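Long-range contacts in putative O-GlcNAcase nagJ (Clostridium perfringens, PDB 6PV5), which probably removes N-acetylhexosamine sugars from glycans as a family 84 glycoside hydrolase, this chain holding its N-terminal, barrel and helical domains: residues P419-D424 against Y462-S467; I572-D577 against S588-G593; F75-N80 against G158-K163; E307-V312 against K354-E359; R205-K210 against F441-K446. All coordinates share one frame; numbering follows the deposited sequence. Where two conformers were deposited one is given.

Interaction 1: residues P419-D424 against Y462-S467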
# COMPACT_ATOMS: atom_id res chain seq x y z
N PRO A 419 -5.99 0.91 -7.68
CA PRO A 419 -4.80 1.68 -7.31
C PRO A 419 -5.15 2.78 -6.32
O PRO A 419 -6.29 3.27 -6.28
CB PRO A 419 -4.34 2.28 -8.65
CG PRO A 419 -5.64 2.49 -9.39
CD PRO A 419 -6.49 1.28 -9.02
N ILE A 420 -4.16 3.16 -5.50
CA ILE A 420 -4.20 4.42 -4.76
C ILE A 420 -4.58 5.52 -5.74
O ILE A 420 -3.98 5.67 -6.79
CB ILE A 420 -2.82 4.68 -4.13
CG1 ILE A 420 -2.37 3.54 -3.21
CG2 ILE A 420 -2.78 6.04 -3.45
CD1 ILE A 420 -3.37 3.11 -2.15
N TYR A 421 -5.59 6.31 -5.41
CA TYR A 421 -6.21 7.12 -6.45
C TYR A 421 -6.54 8.50 -5.88
O TYR A 421 -6.98 8.59 -4.74
CB TYR A 421 -7.50 6.43 -6.91
CG TYR A 421 -8.08 6.93 -8.21
CD1 TYR A 421 -7.56 6.55 -9.43
CD2 TYR A 421 -9.16 7.80 -8.21
CE1 TYR A 421 -8.10 6.99 -10.64
CE2 TYR A 421 -9.71 8.27 -9.39
CZ TYR A 421 -9.17 7.86 -10.60
OH TYR A 421 -9.73 8.33 -11.75
N ASP A 422 -6.31 9.55 -6.69
CA ASP A 422 -6.72 10.92 -6.38
C ASP A 422 -5.90 11.47 -5.20
O ASP A 422 -6.37 12.30 -4.45
CB ASP A 422 -8.19 11.03 -5.96
CG ASP A 422 -9.21 11.09 -7.09
OD1 ASP A 422 -8.82 11.45 -8.23
OD2 ASP A 422 -10.42 10.78 -6.81
N LEU A 423 -4.68 10.97 -5.01
CA LEU A 423 -3.80 11.62 -4.05
C LEU A 423 -2.89 12.60 -4.79
O LEU A 423 -2.32 12.27 -5.82
CB LEU A 423 -2.97 10.58 -3.30
CG LEU A 423 -3.73 9.61 -2.38
CD1 LEU A 423 -2.73 8.90 -1.48
CD2 LEU A 423 -4.80 10.31 -1.55
N ASP A 424 -2.80 13.83 -4.29
CA ASP A 424 -2.09 14.88 -5.01
C ASP A 424 -0.66 14.44 -5.32
O ASP A 424 0.05 13.93 -4.47
CB ASP A 424 -2.15 16.19 -4.21
CG ASP A 424 -1.87 17.42 -5.05
OD1 ASP A 424 -0.73 17.55 -5.53
OD2 ASP A 424 -2.79 18.23 -5.22
N TYR A 462 3.96 9.10 -10.32
CA TYR A 462 2.93 8.08 -10.14
C TYR A 462 1.75 8.34 -11.06
O TYR A 462 1.14 9.40 -10.98
CB TYR A 462 2.37 8.12 -8.72
CG TYR A 462 1.25 7.15 -8.43
CD1 TYR A 462 1.51 5.80 -8.23
CD2 TYR A 462 -0.08 7.58 -8.35
CE1 TYR A 462 0.50 4.89 -7.93
CE2 TYR A 462 -1.10 6.70 -8.05
CZ TYR A 462 -0.81 5.35 -7.85
OH TYR A 462 -1.79 4.48 -7.57
N GLU A 463 1.42 7.36 -11.91
CA GLU A 463 0.16 7.34 -12.64
C GLU A 463 -0.62 6.09 -12.24
O GLU A 463 -0.11 4.98 -12.36
CB GLU A 463 0.40 7.28 -14.15
CG GLU A 463 1.06 8.52 -14.72
CD GLU A 463 1.42 8.32 -16.18
OE1 GLU A 463 0.49 8.11 -16.99
OE2 GLU A 463 2.63 8.32 -16.50
N ALA A 464 -1.85 6.31 -11.74
CA ALA A 464 -2.63 5.29 -11.05
C ALA A 464 -2.81 4.07 -11.94
O ALA A 464 -2.51 2.96 -11.53
CB ALA A 464 -3.95 5.85 -10.60
N GLU A 465 -3.23 4.28 -13.19
CA GLU A 465 -3.65 3.19 -14.06
C GLU A 465 -2.45 2.36 -14.49
O GLU A 465 -2.53 1.14 -14.54
CB GLU A 465 -4.39 3.71 -15.29
CG GLU A 465 -5.32 2.66 -15.89
CD GLU A 465 -6.73 2.65 -15.30
OE1 GLU A 465 -6.98 3.40 -14.32
OE2 GLU A 465 -7.59 1.90 -15.84
N LYS A 466 -1.35 3.05 -14.83
CA LYS A 466 -0.14 2.36 -15.25
C LYS A 466 0.46 1.62 -14.05
O LYS A 466 0.99 0.52 -14.18
CB LYS A 466 0.80 3.33 -15.98
N SER A 467 0.39 2.24 -12.88
CA SER A 467 0.88 1.62 -11.66
C SER A 467 0.06 0.36 -11.35
O SER A 467 0.62 -0.67 -11.01
CB SER A 467 0.80 2.60 -10.52
OG SER A 467 1.40 2.06 -9.36

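Interaction 2: residues I572-D577 against S588-G593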
# COMPACT_ATOMS: atom_id res chain seq x y z
N ILE A 572 -29.09 -7.62 -22.66
CA ILE A 572 -28.95 -7.17 -24.04
C ILE A 572 -30.04 -7.83 -24.88
O ILE A 572 -30.73 -7.16 -25.65
CB ILE A 572 -27.53 -7.43 -24.59
CG1 ILE A 572 -26.51 -6.44 -24.01
CG2 ILE A 572 -27.51 -7.41 -26.11
CD1 ILE A 572 -25.09 -6.82 -24.30
N GLU A 573 -30.22 -9.14 -24.68
CA GLU A 573 -31.22 -9.88 -25.45
C GLU A 573 -32.60 -9.26 -25.26
O GLU A 573 -33.32 -9.10 -26.24
CB GLU A 573 -31.26 -11.35 -25.06
CG GLU A 573 -30.12 -12.15 -25.65
CD GLU A 573 -30.14 -13.59 -25.15
OE1 GLU A 573 -31.04 -13.95 -24.35
OE2 GLU A 573 -29.25 -14.36 -25.57
N ILE A 574 -32.93 -8.89 -24.01
CA ILE A 574 -34.22 -8.30 -23.66
C ILE A 574 -34.39 -6.99 -24.43
O ILE A 574 -35.45 -6.76 -25.01
CB ILE A 574 -34.39 -8.09 -22.14
CG1 ILE A 574 -34.49 -9.41 -21.37
CG2 ILE A 574 -35.57 -7.17 -21.83
CD1 ILE A 574 -34.33 -9.27 -19.86
N LEU A 575 -33.34 -6.15 -24.42
CA LEU A 575 -33.35 -4.91 -25.19
C LEU A 575 -33.56 -5.19 -26.68
O LEU A 575 -34.31 -4.48 -27.35
CB LEU A 575 -32.05 -4.12 -24.94
CG LEU A 575 -31.92 -3.46 -23.56
CD1 LEU A 575 -30.58 -2.76 -23.37
CD2 LEU A 575 -33.06 -2.47 -23.30
N GLN A 576 -32.87 -6.20 -27.21
CA GLN A 576 -32.95 -6.52 -28.63
C GLN A 576 -34.36 -6.98 -29.00
O GLN A 576 -34.83 -6.63 -30.07
CB GLN A 576 -31.95 -7.62 -29.00
CG GLN A 576 -30.56 -7.08 -29.29
CD GLN A 576 -29.54 -8.20 -29.34
OE1 GLN A 576 -29.77 -9.30 -28.83
NE2 GLN A 576 -28.39 -7.91 -29.92
N ASP A 577 -34.99 -7.79 -28.13
CA ASP A 577 -36.35 -8.26 -28.30
C ASP A 577 -37.31 -7.09 -28.46
O ASP A 577 -38.25 -7.18 -29.25
CB ASP A 577 -36.82 -9.14 -27.13
CG ASP A 577 -35.99 -10.40 -26.96
OD1 ASP A 577 -35.98 -10.96 -25.83
OD2 ASP A 577 -35.34 -10.80 -27.94
N SER A 588 -39.89 -14.61 -22.65
CA SER A 588 -39.00 -15.69 -22.29
C SER A 588 -37.70 -15.15 -21.68
O SER A 588 -37.26 -15.60 -20.62
CB SER A 588 -38.74 -16.52 -23.50
OG SER A 588 -37.66 -17.41 -23.28
N ASP A 589 -37.08 -14.17 -22.35
CA ASP A 589 -35.80 -13.61 -21.94
C ASP A 589 -35.97 -12.84 -20.63
O ASP A 589 -35.16 -12.97 -19.72
CB ASP A 589 -35.24 -12.71 -23.04
CG ASP A 589 -34.72 -13.48 -24.23
OD1 ASP A 589 -34.16 -14.59 -24.03
OD2 ASP A 589 -34.86 -12.96 -25.35
N ASN A 590 -37.03 -12.05 -20.56
CA ASN A 590 -37.40 -11.34 -19.35
C ASN A 590 -37.48 -12.31 -18.17
O ASN A 590 -36.96 -12.01 -17.10
CB ASN A 590 -38.68 -10.55 -19.55
CG ASN A 590 -38.84 -9.50 -18.48
OD1 ASN A 590 -38.01 -8.60 -18.36
ND2 ASN A 590 -39.87 -9.64 -17.66
N PHE A 591 -38.10 -13.47 -18.39
CA PHE A 591 -38.25 -14.49 -17.36
C PHE A 591 -36.89 -15.06 -16.97
O PHE A 591 -36.61 -15.25 -15.79
CB PHE A 591 -39.21 -15.59 -17.83
CG PHE A 591 -39.52 -16.64 -16.79
CD1 PHE A 591 -40.52 -16.43 -15.85
CD2 PHE A 591 -38.79 -17.82 -16.73
CE1 PHE A 591 -40.80 -17.38 -14.87
CE2 PHE A 591 -39.07 -18.77 -15.76
CZ PHE A 591 -40.07 -18.55 -14.83
N GLU A 592 -36.05 -15.38 -17.95
CA GLU A 592 -34.72 -15.87 -17.64
C GLU A 592 -33.92 -14.80 -16.89
O GLU A 592 -33.12 -15.14 -16.03
CB GLU A 592 -34.01 -16.34 -18.91
CG GLU A 592 -34.66 -17.56 -19.54
CD GLU A 592 -34.31 -17.86 -20.99
OE1 GLU A 592 -33.98 -16.92 -21.75
OE2 GLU A 592 -34.37 -19.05 -21.38
N GLY A 593 -34.13 -13.53 -17.23
CA GLY A 593 -33.40 -12.42 -16.62
C GLY A 593 -33.76 -12.24 -15.16
O GLY A 593 -32.89 -11.99 -14.31

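Interaction 3: residues F75-N80 against G158-K163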
# COMPACT_ATOMS: atom_id res chain seq x y z
N PHE A 75 24.25 -7.00 1.39
CA PHE A 75 25.31 -7.90 0.94
C PHE A 75 24.80 -9.34 0.82
O PHE A 75 25.00 -9.98 -0.21
CB PHE A 75 26.53 -7.81 1.85
CG PHE A 75 27.81 -8.34 1.24
CD1 PHE A 75 28.64 -7.50 0.51
CD2 PHE A 75 28.16 -9.67 1.38
CE1 PHE A 75 29.81 -7.99 -0.06
CE2 PHE A 75 29.33 -10.15 0.81
CZ PHE A 75 30.15 -9.31 0.09
N GLU A 76 24.15 -9.84 1.88
CA GLU A 76 23.56 -11.16 1.89
C GLU A 76 22.53 -11.29 0.76
O GLU A 76 22.35 -12.38 0.22
CB GLU A 76 22.96 -11.48 3.26
N LEU A 77 21.85 -10.18 0.43
CA LEU A 77 20.94 -10.13 -0.71
C LEU A 77 21.71 -10.37 -2.00
O LEU A 77 21.33 -11.22 -2.80
CB LEU A 77 20.26 -8.76 -0.76
CG LEU A 77 18.77 -8.67 -0.39
CD1 LEU A 77 18.22 -7.33 -0.85
CD2 LEU A 77 17.96 -9.80 -1.01
N LEU A 78 22.77 -9.58 -2.20
CA LEU A 78 23.57 -9.66 -3.41
C LEU A 78 24.02 -11.11 -3.64
O LEU A 78 23.93 -11.59 -4.77
CB LEU A 78 24.77 -8.71 -3.30
CG LEU A 78 25.70 -8.71 -4.51
CD1 LEU A 78 24.92 -8.50 -5.81
CD2 LEU A 78 26.79 -7.66 -4.37
N LYS A 79 24.45 -11.78 -2.57
CA LYS A 79 24.96 -13.15 -2.61
C LYS A 79 23.86 -14.11 -3.06
O LYS A 79 24.01 -14.77 -4.09
CB LYS A 79 25.50 -13.60 -1.25
CG LYS A 79 26.92 -13.15 -0.93
CD LYS A 79 27.60 -13.99 0.13
CE LYS A 79 27.37 -13.47 1.54
NZ LYS A 79 28.53 -12.69 2.02
N ASN A 80 22.77 -14.17 -2.28
CA ASN A 80 21.69 -15.12 -2.48
C ASN A 80 21.16 -15.03 -3.90
O ASN A 80 20.63 -16.00 -4.44
CB ASN A 80 20.55 -14.90 -1.48
CG ASN A 80 20.90 -15.34 -0.08
OD1 ASN A 80 21.75 -16.21 0.12
ND2 ASN A 80 20.24 -14.75 0.91
N GLY A 158 19.14 -0.62 -3.48
CA GLY A 158 19.92 -0.72 -4.70
C GLY A 158 19.92 -2.15 -5.23
O GLY A 158 19.77 -2.37 -6.43
N VAL A 159 20.06 -3.10 -4.30
CA VAL A 159 20.10 -4.52 -4.64
C VAL A 159 18.71 -5.01 -5.05
O VAL A 159 18.57 -5.84 -5.95
CB VAL A 159 20.68 -5.36 -3.49
CG1 VAL A 159 20.66 -6.84 -3.83
CG2 VAL A 159 22.08 -4.92 -3.10
N LYS A 160 17.67 -4.51 -4.35
CA LYS A 160 16.29 -4.84 -4.70
C LYS A 160 16.01 -4.39 -6.13
O LYS A 160 15.33 -5.10 -6.87
CB LYS A 160 15.30 -4.19 -3.72
CG LYS A 160 15.28 -4.78 -2.32
CD LYS A 160 14.85 -6.23 -2.33
CE LYS A 160 14.73 -6.81 -0.95
NZ LYS A 160 14.06 -8.14 -0.99
N SER A 161 16.55 -3.23 -6.52
CA SER A 161 16.38 -2.77 -7.89
C SER A 161 17.21 -3.62 -8.84
O SER A 161 16.78 -3.86 -9.97
CB SER A 161 16.70 -1.31 -8.04
OG SER A 161 15.72 -0.51 -7.40
N LEU A 162 18.40 -4.06 -8.38
CA LEU A 162 19.23 -4.92 -9.21
C LEU A 162 18.49 -6.23 -9.48
O LEU A 162 18.44 -6.66 -10.62
CB LEU A 162 20.60 -5.17 -8.58
CG LEU A 162 21.54 -6.04 -9.43
CD1 LEU A 162 21.97 -5.33 -10.72
CD2 LEU A 162 22.75 -6.54 -8.64
N LYS A 163 17.88 -6.82 -8.43
CA LYS A 163 17.19 -8.10 -8.50
C LYS A 163 16.06 -8.07 -9.54
O LYS A 163 15.69 -9.12 -10.05
CB LYS A 163 16.67 -8.54 -7.12

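Interaction 4: residues E307-V312 against K354-E359. With EDO (1,2-ethanediol), chain F.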
# COMPACT_ATOMS: atom_id res chain seq x y z
N GLU A 307 -12.49 8.53 24.44
CA GLU A 307 -13.43 9.38 25.17
C GLU A 307 -12.79 10.73 25.50
O GLU A 307 -13.40 11.77 25.25
CB GLU A 307 -13.91 8.68 26.44
N ASN A 308 -11.59 10.71 26.09
CA ASN A 308 -10.97 11.93 26.60
C ASN A 308 -10.77 12.96 25.48
O ASN A 308 -10.31 12.67 24.38
CB ASN A 308 -9.75 11.62 27.47
CG ASN A 308 -8.80 12.79 27.62
OD1 ASN A 308 -7.74 12.81 27.00
ND2 ASN A 308 -9.18 13.78 28.40
N ARG A 309 -11.12 14.21 25.79
CA ARG A 309 -11.01 15.27 24.81
C ARG A 309 -10.04 16.33 25.33
O ARG A 309 -10.16 17.50 24.99
CB ARG A 309 -12.39 15.86 24.56
CG ARG A 309 -12.55 16.46 23.17
CD ARG A 309 -13.92 16.20 22.61
NE ARG A 309 -13.82 16.36 21.17
CZ ARG A 309 -13.94 15.39 20.28
NH1 ARG A 309 -14.19 14.15 20.68
NH2 ARG A 309 -13.83 15.66 18.99
N SER A 310 -9.09 15.92 26.18
CA SER A 310 -8.11 16.88 26.66
C SER A 310 -6.87 16.83 25.79
O SER A 310 -6.04 15.93 25.93
CB SER A 310 -7.75 16.70 28.11
OG SER A 310 -6.69 17.61 28.46
N GLY A 311 -6.76 17.83 24.91
CA GLY A 311 -5.64 17.99 24.01
C GLY A 311 -4.35 18.26 24.77
O GLY A 311 -3.29 17.76 24.40
N VAL A 312 -4.44 19.08 25.83
CA VAL A 312 -3.23 19.51 26.54
C VAL A 312 -2.60 18.29 27.21
O VAL A 312 -1.43 18.00 26.99
CB VAL A 312 -3.50 20.68 27.51
CG1 VAL A 312 -2.29 20.99 28.41
CG2 VAL A 312 -3.91 21.95 26.76
N LYS A 354 -10.68 24.09 16.05
CA LYS A 354 -11.43 23.65 17.23
C LYS A 354 -10.53 23.56 18.46
O LYS A 354 -9.32 23.43 18.33
CB LYS A 354 -12.20 22.35 16.95
CG LYS A 354 -13.62 22.58 16.46
CD LYS A 354 -14.22 21.44 15.68
CE LYS A 354 -14.85 20.39 16.55
NZ LYS A 354 -14.93 19.09 15.83
N THR A 355 -11.13 23.61 19.65
CA THR A 355 -10.37 23.67 20.90
C THR A 355 -9.41 22.49 21.02
O THR A 355 -8.22 22.69 21.27
CB THR A 355 -11.30 23.75 22.12
OG1 THR A 355 -12.28 24.75 21.87
CG2 THR A 355 -10.57 24.06 23.40
N TYR A 356 -9.90 21.25 20.84
CA TYR A 356 -9.00 20.12 21.04
C TYR A 356 -7.75 20.25 20.17
O TYR A 356 -6.63 20.07 20.65
CB TYR A 356 -9.70 18.76 20.90
CG TYR A 356 -8.72 17.60 20.81
CD1 TYR A 356 -8.36 16.88 21.94
CD2 TYR A 356 -8.11 17.28 19.61
CE1 TYR A 356 -7.46 15.83 21.87
CE2 TYR A 356 -7.17 16.26 19.53
CZ TYR A 356 -6.85 15.52 20.66
OH TYR A 356 -5.93 14.52 20.60
N THR A 357 -7.94 20.57 18.88
CA THR A 357 -6.84 20.61 17.94
C THR A 357 -5.90 21.75 18.29
O THR A 357 -4.68 21.63 18.14
CB THR A 357 -7.34 20.73 16.49
OG1 THR A 357 -7.99 19.50 16.15
CG2 THR A 357 -6.21 20.97 15.50
N LYS A 358 -6.50 22.87 18.72
CA LYS A 358 -5.74 24.06 19.07
C LYS A 358 -4.77 23.70 20.19
O LYS A 358 -3.58 23.89 20.06
CB LYS A 358 -6.70 25.20 19.44
CG LYS A 358 -6.03 26.46 19.95
CD LYS A 358 -7.03 27.57 20.25
CE LYS A 358 -6.35 28.83 20.76
NZ LYS A 358 -5.22 29.23 19.90
N GLU A 359 -5.30 23.12 21.26
CA GLU A 359 -4.54 22.76 22.44
C GLU A 359 -3.56 21.63 22.13
O GLU A 359 -2.40 21.70 22.53
CB GLU A 359 -5.51 22.41 23.56
CG GLU A 359 -6.43 23.57 23.88
CD GLU A 359 -7.23 23.41 25.15
OE1 GLU A 359 -7.29 22.27 25.67
OE2 GLU A 359 -7.81 24.43 25.62
C1 EDO F . -13.83 20.63 20.23
O1 EDO F . -12.49 20.44 19.87
C2 EDO F . -13.99 19.82 21.40
O2 EDO F . -12.99 20.31 22.25
O HOH W 1 -6.75 19.95 27.62
O HOH W 2 -8.30 20.26 24.32

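Interaction 5: residues R205-K210 against F441-K446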
# COMPACT_ATOMS: atom_id res chain seq x y z
N ARG A 205 1.52 -11.81 8.25
CA ARG A 205 2.36 -10.70 8.69
C ARG A 205 3.77 -10.80 8.14
O ARG A 205 4.27 -9.84 7.55
CB ARG A 205 2.31 -10.61 10.21
CG ARG A 205 1.00 -10.03 10.68
CD ARG A 205 0.97 -10.11 12.18
NE ARG A 205 -0.26 -9.51 12.60
CZ ARG A 205 -0.85 -9.79 13.75
NH1 ARG A 205 -1.99 -9.19 14.05
NH2 ARG A 205 -0.30 -10.67 14.59
N LEU A 206 4.37 -12.00 8.27
CA LEU A 206 5.73 -12.21 7.81
C LEU A 206 5.76 -12.07 6.30
O LEU A 206 6.70 -11.52 5.72
CB LEU A 206 6.20 -13.61 8.22
CG LEU A 206 6.46 -13.80 9.72
CD1 LEU A 206 6.73 -15.27 10.04
CD2 LEU A 206 7.63 -12.93 10.18
N ASP A 207 4.73 -12.63 5.66
CA ASP A 207 4.62 -12.55 4.22
C ASP A 207 4.50 -11.08 3.82
O ASP A 207 5.18 -10.62 2.91
CB ASP A 207 3.46 -13.41 3.73
CG ASP A 207 3.21 -13.25 2.25
OD1 ASP A 207 4.09 -13.64 1.47
OD2 ASP A 207 2.16 -12.68 1.90
N GLN A 208 3.67 -10.31 4.53
CA GLN A 208 3.53 -8.89 4.22
C GLN A 208 4.87 -8.15 4.37
O GLN A 208 5.30 -7.41 3.47
CB GLN A 208 2.41 -8.26 5.06
CG GLN A 208 1.03 -8.68 4.58
CD GLN A 208 0.45 -7.82 3.48
OE1 GLN A 208 0.88 -6.68 3.26
NE2 GLN A 208 -0.54 -8.37 2.79
N ILE A 209 5.56 -8.36 5.50
CA ILE A 209 6.82 -7.67 5.75
C ILE A 209 7.82 -7.89 4.62
O ILE A 209 8.48 -6.95 4.19
CB ILE A 209 7.39 -8.04 7.13
CG1 ILE A 209 6.55 -7.44 8.26
CG2 ILE A 209 8.85 -7.59 7.23
CD1 ILE A 209 6.74 -8.12 9.59
N LYS A 210 7.92 -9.13 4.13
CA LYS A 210 8.87 -9.42 3.06
C LYS A 210 8.49 -8.65 1.80
O LYS A 210 9.37 -8.22 1.05
CB LYS A 210 8.90 -10.92 2.73
N PHE A 441 -8.14 -8.98 4.61
CA PHE A 441 -7.78 -10.00 3.63
C PHE A 441 -6.41 -9.67 3.05
O PHE A 441 -6.28 -8.78 2.21
CB PHE A 441 -8.80 -10.08 2.49
CG PHE A 441 -10.22 -10.26 2.98
CD1 PHE A 441 -10.64 -11.48 3.51
CD2 PHE A 441 -11.11 -9.20 2.96
CE1 PHE A 441 -11.93 -11.62 4.00
CE2 PHE A 441 -12.41 -9.34 3.43
CZ PHE A 441 -12.82 -10.56 3.95
N SER A 442 -5.41 -10.43 3.50
CA SER A 442 -4.02 -10.07 3.28
C SER A 442 -3.67 -10.14 1.80
O SER A 442 -3.20 -9.16 1.21
CB SER A 442 -3.10 -10.95 4.08
OG SER A 442 -1.76 -10.67 3.74
N ASP A 443 -3.84 -11.31 1.18
CA ASP A 443 -3.41 -11.42 -0.20
C ASP A 443 -4.21 -10.47 -1.09
O ASP A 443 -3.68 -9.89 -2.01
CB ASP A 443 -3.31 -12.88 -0.65
CG ASP A 443 -2.02 -13.52 -0.16
OD1 ASP A 443 -1.02 -13.52 -0.94
OD2 ASP A 443 -2.01 -13.99 0.99
N ALA A 444 -5.49 -10.28 -0.77
CA ALA A 444 -6.36 -9.48 -1.64
C ALA A 444 -5.99 -7.99 -1.54
O ALA A 444 -6.31 -7.22 -2.45
CB ALA A 444 -7.81 -9.75 -1.30
N SER A 445 -5.27 -7.62 -0.47
CA SER A 445 -4.83 -6.25 -0.22
C SER A 445 -3.58 -5.92 -1.04
O SER A 445 -3.18 -4.77 -1.14
CB SER A 445 -4.51 -6.05 1.24
OG SER A 445 -5.69 -5.83 1.97
N LYS A 446 -2.92 -6.92 -1.61
CA LYS A 446 -1.60 -6.64 -2.15
C LYS A 446 -1.60 -5.68 -3.34
O LYS A 446 -0.72 -4.85 -3.42
CB LYS A 446 -0.82 -7.93 -2.41
CG LYS A 446 -0.44 -8.64 -1.13
CD LYS A 446 0.39 -9.89 -1.37
CE LYS A 446 0.66 -10.67 -0.09
NZ LYS A 446 1.38 -11.93 -0.41
O HOH W 3 -0.29 -12.76 2.70

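Interaction 1: residues P419-D424 against Y462-S467
The hydroxyl of Tyr-462 reaches across to the backbone of Ile-420 and donates to its carbonyl oxygen, with OH to O at 2.6 Å. It arrives in the carbonyl plane on a lone pair, the C=O...OH angle being 128°, and O lies at the edge of the tyrosine ring. With CG anti to the backbone N (chi1 177°), the ring stands out from its own chain far enough to carry OH into the loop 419-424. Around this bond carbon atoms make up the rest: Pro-419 CB lies 3.5 Å from Tyr-462 OH, and CG of the same proline faces Ala-464 CB at 4.0 Å. Tyr-421 brings CD1 to 3.9 Å from Ala-464 CB, the methyl meeting the ring obliquely. A small alanine suits this first turn of helix 464-476, right after the N-cap Glu-463, because the loop comes close above it. The loop joins strands 399-403 and 431-436, the seventh and eighth of the catalytic (beta/alpha)8 barrel. In the next shell Tyr-455 meets the Tyr-462 ring edge-to-face, and Thr-451 OG1 bonds Ile-420 N, both from helix 446-457. The side chain of Ile-420 turns instead toward Trp-403 and Phe-434 of the barrel strands.

Interaction 2: residues I572-D577 against S588-G593
Glu-573 and Asp-589 bring two acidic oxygens together, OE1 of the first lying 3.2 Å from OD1 of the second, and Lys-570 reconciles them: its NZ forms salt bridges to both and to OE1 of Glu-592. The two segments are the arms of an antiparallel helical hairpin in the helical domain that follows the barrel, formed by helices 548-579 and 583-601. The axes of the two short segments run at 157° and approach to 9.0 Å. The Glu-573 and Asp-589 side chains cross at about a right angle, with carboxylate planes 45° apart, and both carboxylates reach the shared ammonium group. One lysine balancing three carboxylates would leave the cluster with net negative charge, which might raise the tendency of one acid to hold a proton. Asp-577 also faces Asp-589, but the modelled spacing of their oxygens is doubtful. Next to the acids Ile-574 packs between the helices, with Phe-586 and Val-619 beside it. Its CG1 lies 3.8 Å from Asp-589 CB. CG1 stands anti to the carbonyl carbon (chi1 -68°), and with the second torsion extended this carries the terminal methyl across to the other helix. Gly-593, having no side chain, lets that methyl come in; CD1 of Ile-574 ends 3.7 Å from Asn-590 CA.

Interaction 3: residues F75-N80 against G158-K163
Two nearly parallel helices, 72-82 and 152-163, pack side by side in the N-terminal domain, which resembles domain 2 of family 20 glycosyl hydrolases, an alpha/beta domain with a mixed sheet. The axes of the two short segments run 9.6 Å apart at an angle of 16°, and Leu-77 and Val-159 fill the space between them. Val-159 CG1 meets Leu-77 CB at 3.6 Å and also rests near the backbone, 3.8 Å from Leu-78 N. Of its two methyls CG1, trans to the backbone N (chi1 178°), is the one that projects to the other helix. A valine, short and branched at CB, suits a place where the backbones come this close. Leu-78 and Leu-162 supply the second apolar layer, and Ile-147 of strand 144-149 touches both Val-159 and Leu-162, tying the pair to the sheet. Met-81, a turn further along helix 72-82, also covers Val-159 and Leu-162. On the other flank Lys-160 uses its methylene chain as a hydrophobic surface while NZ leaves to a salt bridge with Glu-214 of helix 202-214, in the barrel domain. The aliphatic part, bent at chi2 (-62°), crosses Leu-77 at about a right angle and sets Lys-160 CE 3.5 Å from Leu-77 CD1.

Interaction 4: residues E307-V312 against K354-E359
Tyr-356 lies close against the backbone of Gly-311, its CE1 3.5 Å from Gly-311 CA, and this is the tightly packed half of the contact. The ring meets Gly-311 N obliquely, while Arg-309 O sits in plane at its edge, 3.6 Å from Tyr-356 CD1. Gly-311, without a side chain, lets the two backbones approach, its CA 5.0 Å from Tyr-356 CA. Further in, Tyr-356 OH is held by Gln-314 OE1 and Val-340 N. The two segments open helices 311-326 and 355-363, which follow the fourth and fifth strands of the (beta/alpha)8 barrel. At this catalytic face the side chain of Arg-309 is about 9 Å from that of Asp-305, the predicted proton donor. The looser side is wet. Val-312 CG2 packs on Glu-359 CB at 3.6 Å, while Glu-359 OE1 accepts from two waters, at 2.6 and 3.1 Å, which accept from Gly-311 N and Val-312 N; a carboxylate suits a helix start, whose first N-H groups lack partners within the helix. Ser-310, the N-cap, shares the water on Val-312 N through OG, which is also hydrogen-bonded to Gln-313 OE1. A 1,2-ethanediol, probably from the crystallisation liquor, accepts from Tyr-356 N at its O1 (2.9 Å).

Interaction 5: residues R205-K210 against F441-K446
The backbones of helix 202-214 and of the helically curved turn 442-445 keep apart, the nearest CA atoms, those of Gln-208 and Ser-442, being 7.7 Å from each other, so polar side chains do the bridging. Gln-208 donates from NE2 to Ser-442 OG at 2.8 Å. The bond is fairly straight, 162° at the hydrogen, and the hydroxyl lies close to the amide plane. A bend at chi2 (-87°) turns the amide toward Ser-442, and OE1, at the other end of the amide, is held by Tyr-212 OH. Lys-446 sends an extended chain toward helix 202-214, and its NZ meets Asp-207 OD2 at 2.6 Å on the syn lone pair. The same ammonium group bonds Asp-443 OD1 at 2.9 Å, this time from above the carboxylate plane, so one buried cation serves two acids whose oxygens lie 4.3 Å apart, Asp-207 OD2 to Asp-443 OD1. Because helix 202-214 follows the first barrel strand and 441-446 follows the eighth, this network spans the seam where the (beta/alpha)8 barrel closes on itself. A water completes it, donating to Asp-207 OD2 and Asp-443 OD2 and accepting from Ser-442 OG. A serine suits the place because its one hydroxyl both accepts from Gln-208 NE2 and donates to the water. Behind, Asn-547 ND2 holds Asp-443 OD1, and Trp-200 covers Gln-208 and Ser-442.

Interactions 1, 4 and 5 belong to the barrel, 2 to the helical domain and 3 to the N-terminal domain. Interactions 1 and 5 lie deep, their centres 11 and 10 Å from the centre of the chain, and cross along the chain. Both involve helix 446-457: Lys-446 opens it in interaction 5, and its Thr-451 and Tyr-455 support interaction 1. Interaction 5 relies on buried charge, interaction 1 on a single tyrosine-carbonyl bond amid apolar atoms, and interaction 3 on aliphatic side chains. Interaction 2 also has buried acids, but its centre is 43 Å from that of the chain. Interaction 4 is only partly buried and has waters between its segments. Interactions 3 and 5 are linked through helix 202-214, where Lys-160 pairs with Glu-214, though their nearest atoms stay about 5 Å apart.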